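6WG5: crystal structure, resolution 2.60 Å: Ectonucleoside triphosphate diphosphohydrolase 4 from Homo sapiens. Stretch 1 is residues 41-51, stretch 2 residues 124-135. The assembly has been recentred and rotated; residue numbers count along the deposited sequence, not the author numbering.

Stretch 1 41-51: NYGIVVDCGSS
Stretch 2, residues 124-135: ETPLYILCTAGM

At the end of the pairing, where strand gives way to helix, Gly134 lies so close to Ser50 (CA to CA 4.1 Å) that a CB on Gly134 would sit 3.2 Å from Ser50 CA. Ser50 OG (chi1 m) is 3.0 Å from Gly134 N, but the angle is too poor for a hydrogen bond.

Before this point, strands 41-48 and 127-131 run parallel, their axes 16° apart and 4.6 Å at closest approach. Ile44 pairs with Leu127, and the register continues one-to-one to Cys48 with Cys131. In extended conformation (phi/psi -128/132 at Ile44, -122/127 at Tyr128), alternate residues of stretch 1 supply both bonding groups: Ile44 N to Pro126 O (3.0 Å), Tyr128 N to Ile44 O (2.8 Å), Val46 N to Tyr128 O (2.7 Å), Leu130 N to Val46 O (3.0 Å), Cys48 N to Leu130 O (3.0 Å) and Thr132 N to Cys48 O (3.0 Å).

Ile44, Val46 and Cys48 share one face with Leu127, Ile129 and Cys131. There Ile44 CG2 meets Leu127 CD1 at 3.5 Å (Ile44 m,t; Leu127 t,p), and Cys48 SG meets Ile129 CG2 at 3.7 Å (Cys48 m; Ile129 m,t). The other face carries Val45 (t), Asp47 (t), Tyr128 (m) and Leu130 (m,t). At the entrance, one water donates to both Tyr42 O and Glu124 O, 2.9 Å from each.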

# COMPACT_ATOMS: atom_id res chain seq x y z
N ASN A 41 9.33 -21.05 -15.17
CA ASN A 41 10.11 -19.86 -15.47
C ASN A 41 10.17 -18.98 -14.23
O ASN A 41 9.34 -19.10 -13.32
CB ASN A 41 9.52 -19.09 -16.65
CG ASN A 41 9.30 -19.98 -17.86
OD1 ASN A 41 8.16 -20.26 -18.24
ND2 ASN A 41 10.40 -20.43 -18.47
N TYR A 42 11.16 -18.10 -14.19
CA TYR A 42 11.48 -17.35 -12.99
C TYR A 42 11.60 -15.86 -13.30
O TYR A 42 11.86 -15.45 -14.43
CB TYR A 42 12.78 -17.85 -12.35
CG TYR A 42 12.77 -19.34 -12.06
CD1 TYR A 42 13.03 -20.26 -13.07
CD2 TYR A 42 12.48 -19.82 -10.79
CE1 TYR A 42 13.02 -21.62 -12.82
CE2 TYR A 42 12.47 -21.18 -10.53
CZ TYR A 42 12.73 -22.07 -11.55
OH TYR A 42 12.72 -23.43 -11.30
N GLY A 43 11.39 -15.06 -12.26
CA GLY A 43 11.56 -13.62 -12.36
C GLY A 43 11.99 -13.08 -11.01
O GLY A 43 11.62 -13.63 -9.97
N ILE A 44 12.77 -12.00 -11.04
CA ILE A 44 13.39 -11.46 -9.83
C ILE A 44 13.08 -9.98 -9.74
O ILE A 44 13.23 -9.24 -10.72
CB ILE A 44 14.92 -11.69 -9.83
CG1 ILE A 44 15.23 -13.19 -9.93
CG2 ILE A 44 15.54 -11.13 -8.56
CD1 ILE A 44 16.57 -13.49 -10.56
N VAL A 45 12.65 -9.54 -8.56
CA VAL A 45 12.34 -8.14 -8.29
C VAL A 45 13.08 -7.72 -7.03
O VAL A 45 13.06 -8.44 -6.03
CB VAL A 45 10.83 -7.90 -8.12
CG1 VAL A 45 10.53 -6.41 -7.95
CG2 VAL A 45 10.06 -8.46 -9.31
N VAL A 46 13.74 -6.56 -7.08
CA VAL A 46 14.42 -5.99 -5.93
C VAL A 46 13.66 -4.73 -5.51
O VAL A 46 13.50 -3.80 -6.31
CB VAL A 46 15.89 -5.67 -6.23
CG1 VAL A 46 16.53 -4.89 -5.08
CG2 VAL A 46 16.66 -6.95 -6.49
N ASP A 47 13.19 -4.71 -4.27
CA ASP A 47 12.58 -3.53 -3.68
C ASP A 47 13.66 -2.73 -2.96
O ASP A 47 14.15 -3.15 -1.91
CB ASP A 47 11.46 -3.93 -2.72
CG ASP A 47 11.00 -2.77 -1.84
OD1 ASP A 47 11.21 -1.60 -2.22
OD2 ASP A 47 10.42 -3.04 -0.77
N CYS A 48 14.04 -1.59 -3.53
CA CYS A 48 15.07 -0.73 -2.96
C CYS A 48 14.39 0.39 -2.18
O CYS A 48 14.10 1.46 -2.72
CB CYS A 48 15.99 -0.18 -4.05
SG CYS A 48 17.20 -1.36 -4.67
N GLY A 49 14.13 0.13 -0.90
CA GLY A 49 13.49 1.11 -0.04
C GLY A 49 14.50 2.00 0.67
O GLY A 49 15.71 1.92 0.45
N SER A 50 13.97 2.86 1.55
CA SER A 50 14.83 3.77 2.30
C SER A 50 15.62 3.02 3.36
O SER A 50 16.84 3.16 3.46
CB SER A 50 13.99 4.87 2.94
OG SER A 50 13.29 5.62 1.96
N SER A 51 14.94 2.21 4.17
CA SER A 51 15.59 1.51 5.27
C SER A 51 16.44 0.33 4.81
O SER A 51 17.28 -0.14 5.59
CB SER A 51 14.54 1.02 6.28
OG SER A 51 13.53 0.25 5.63
N GLU A 124 17.23 -16.56 -19.26
CA GLU A 124 15.83 -16.29 -19.57
C GLU A 124 15.07 -15.67 -18.40
O GLU A 124 13.85 -15.50 -18.49
CB GLU A 124 15.14 -17.57 -20.02
CG GLU A 124 15.43 -17.96 -21.46
CD GLU A 124 14.91 -19.33 -21.81
OE1 GLU A 124 14.26 -19.96 -20.95
OE2 GLU A 124 15.15 -19.79 -22.95
N THR A 125 15.76 -15.34 -17.31
CA THR A 125 15.11 -14.82 -16.12
C THR A 125 15.31 -13.31 -16.04
O THR A 125 16.46 -12.86 -15.97
CB THR A 125 15.68 -15.49 -14.87
OG1 THR A 125 15.37 -16.89 -14.90
CG2 THR A 125 15.10 -14.87 -13.60
N PRO A 126 14.25 -12.51 -16.05
CA PRO A 126 14.44 -11.06 -15.93
C PRO A 126 14.71 -10.63 -14.50
O PRO A 126 14.24 -11.23 -13.53
CB PRO A 126 13.10 -10.49 -16.42
CG PRO A 126 12.11 -11.55 -16.09
CD PRO A 126 12.84 -12.86 -16.29
N LEU A 127 15.50 -9.56 -14.37
CA LEU A 127 15.80 -8.93 -13.10
C LEU A 127 15.29 -7.50 -13.14
O LEU A 127 15.63 -6.74 -14.06
CB LEU A 127 17.30 -8.96 -12.80
CG LEU A 127 17.81 -8.10 -11.64
CD1 LEU A 127 17.27 -8.58 -10.30
CD2 LEU A 127 19.33 -8.07 -11.64
N TYR A 128 14.48 -7.12 -12.15
CA TYR A 128 13.96 -5.77 -12.04
C TYR A 128 14.37 -5.19 -10.69
O TYR A 128 14.15 -5.81 -9.65
CB TYR A 128 12.43 -5.75 -12.17
CG TYR A 128 11.93 -6.26 -13.51
CD1 TYR A 128 12.03 -5.47 -14.65
CD2 TYR A 128 11.37 -7.52 -13.63
CE1 TYR A 128 11.58 -5.93 -15.87
CE2 TYR A 128 10.92 -7.99 -14.85
CZ TYR A 128 11.02 -7.19 -15.97
OH TYR A 128 10.57 -7.64 -17.19
N ILE A 129 14.98 -4.01 -10.73
CA ILE A 129 15.40 -3.29 -9.52
C ILE A 129 14.61 -1.99 -9.49
O ILE A 129 14.86 -1.09 -10.30
CB ILE A 129 16.91 -3.03 -9.50
CG1 ILE A 129 17.67 -4.37 -9.52
CG2 ILE A 129 17.29 -2.22 -8.26
CD1 ILE A 129 19.18 -4.23 -9.59
N LEU A 130 13.67 -1.89 -8.56
CA LEU A 130 12.75 -0.76 -8.48
C LEU A 130 12.93 -0.08 -7.13
O LEU A 130 12.73 -0.71 -6.09
CB LEU A 130 11.31 -1.23 -8.68
CG LEU A 130 11.11 -2.13 -9.90
CD1 LEU A 130 9.68 -2.66 -9.94
CD2 LEU A 130 11.45 -1.40 -11.19
N CYS A 131 13.29 1.20 -7.16
CA CYS A 131 13.59 1.96 -5.95
C CYS A 131 12.44 2.92 -5.64
O CYS A 131 11.81 3.46 -6.55
CB CYS A 131 14.89 2.75 -6.13
SG CYS A 131 16.19 1.84 -6.99
N THR A 132 12.19 3.12 -4.35
CA THR A 132 11.04 3.91 -3.92
C THR A 132 11.46 5.24 -3.31
O THR A 132 12.08 6.07 -3.99
CB THR A 132 10.19 3.10 -2.93
OG1 THR A 132 11.02 2.64 -1.86
CG2 THR A 132 9.54 1.91 -3.63
N ALA A 133 11.14 5.47 -2.04
CA ALA A 133 11.26 6.81 -1.47
C ALA A 133 12.72 7.21 -1.23
O ALA A 133 13.05 8.40 -1.31
CB ALA A 133 10.48 6.89 -0.16
N GLY A 134 13.59 6.24 -0.94
CA GLY A 134 14.97 6.58 -0.66
C GLY A 134 15.64 7.30 -1.82
O GLY A 134 16.41 8.25 -1.61
N MET A 135 15.37 6.86 -3.05
CA MET A 135 15.98 7.45 -4.23
C MET A 135 15.17 8.61 -4.81
O MET A 135 15.72 9.39 -5.59
CB MET A 135 16.15 6.38 -5.31
CG MET A 135 17.21 5.34 -4.99
SD MET A 135 18.86 5.84 -5.50
CE MET A 135 18.71 5.77 -7.28
O HOH W 1 11.31 -15.87 -17.23
O HOH W 2 13.02 -18.49 -16.30
O HOH W 3 8.99 0.33 -0.59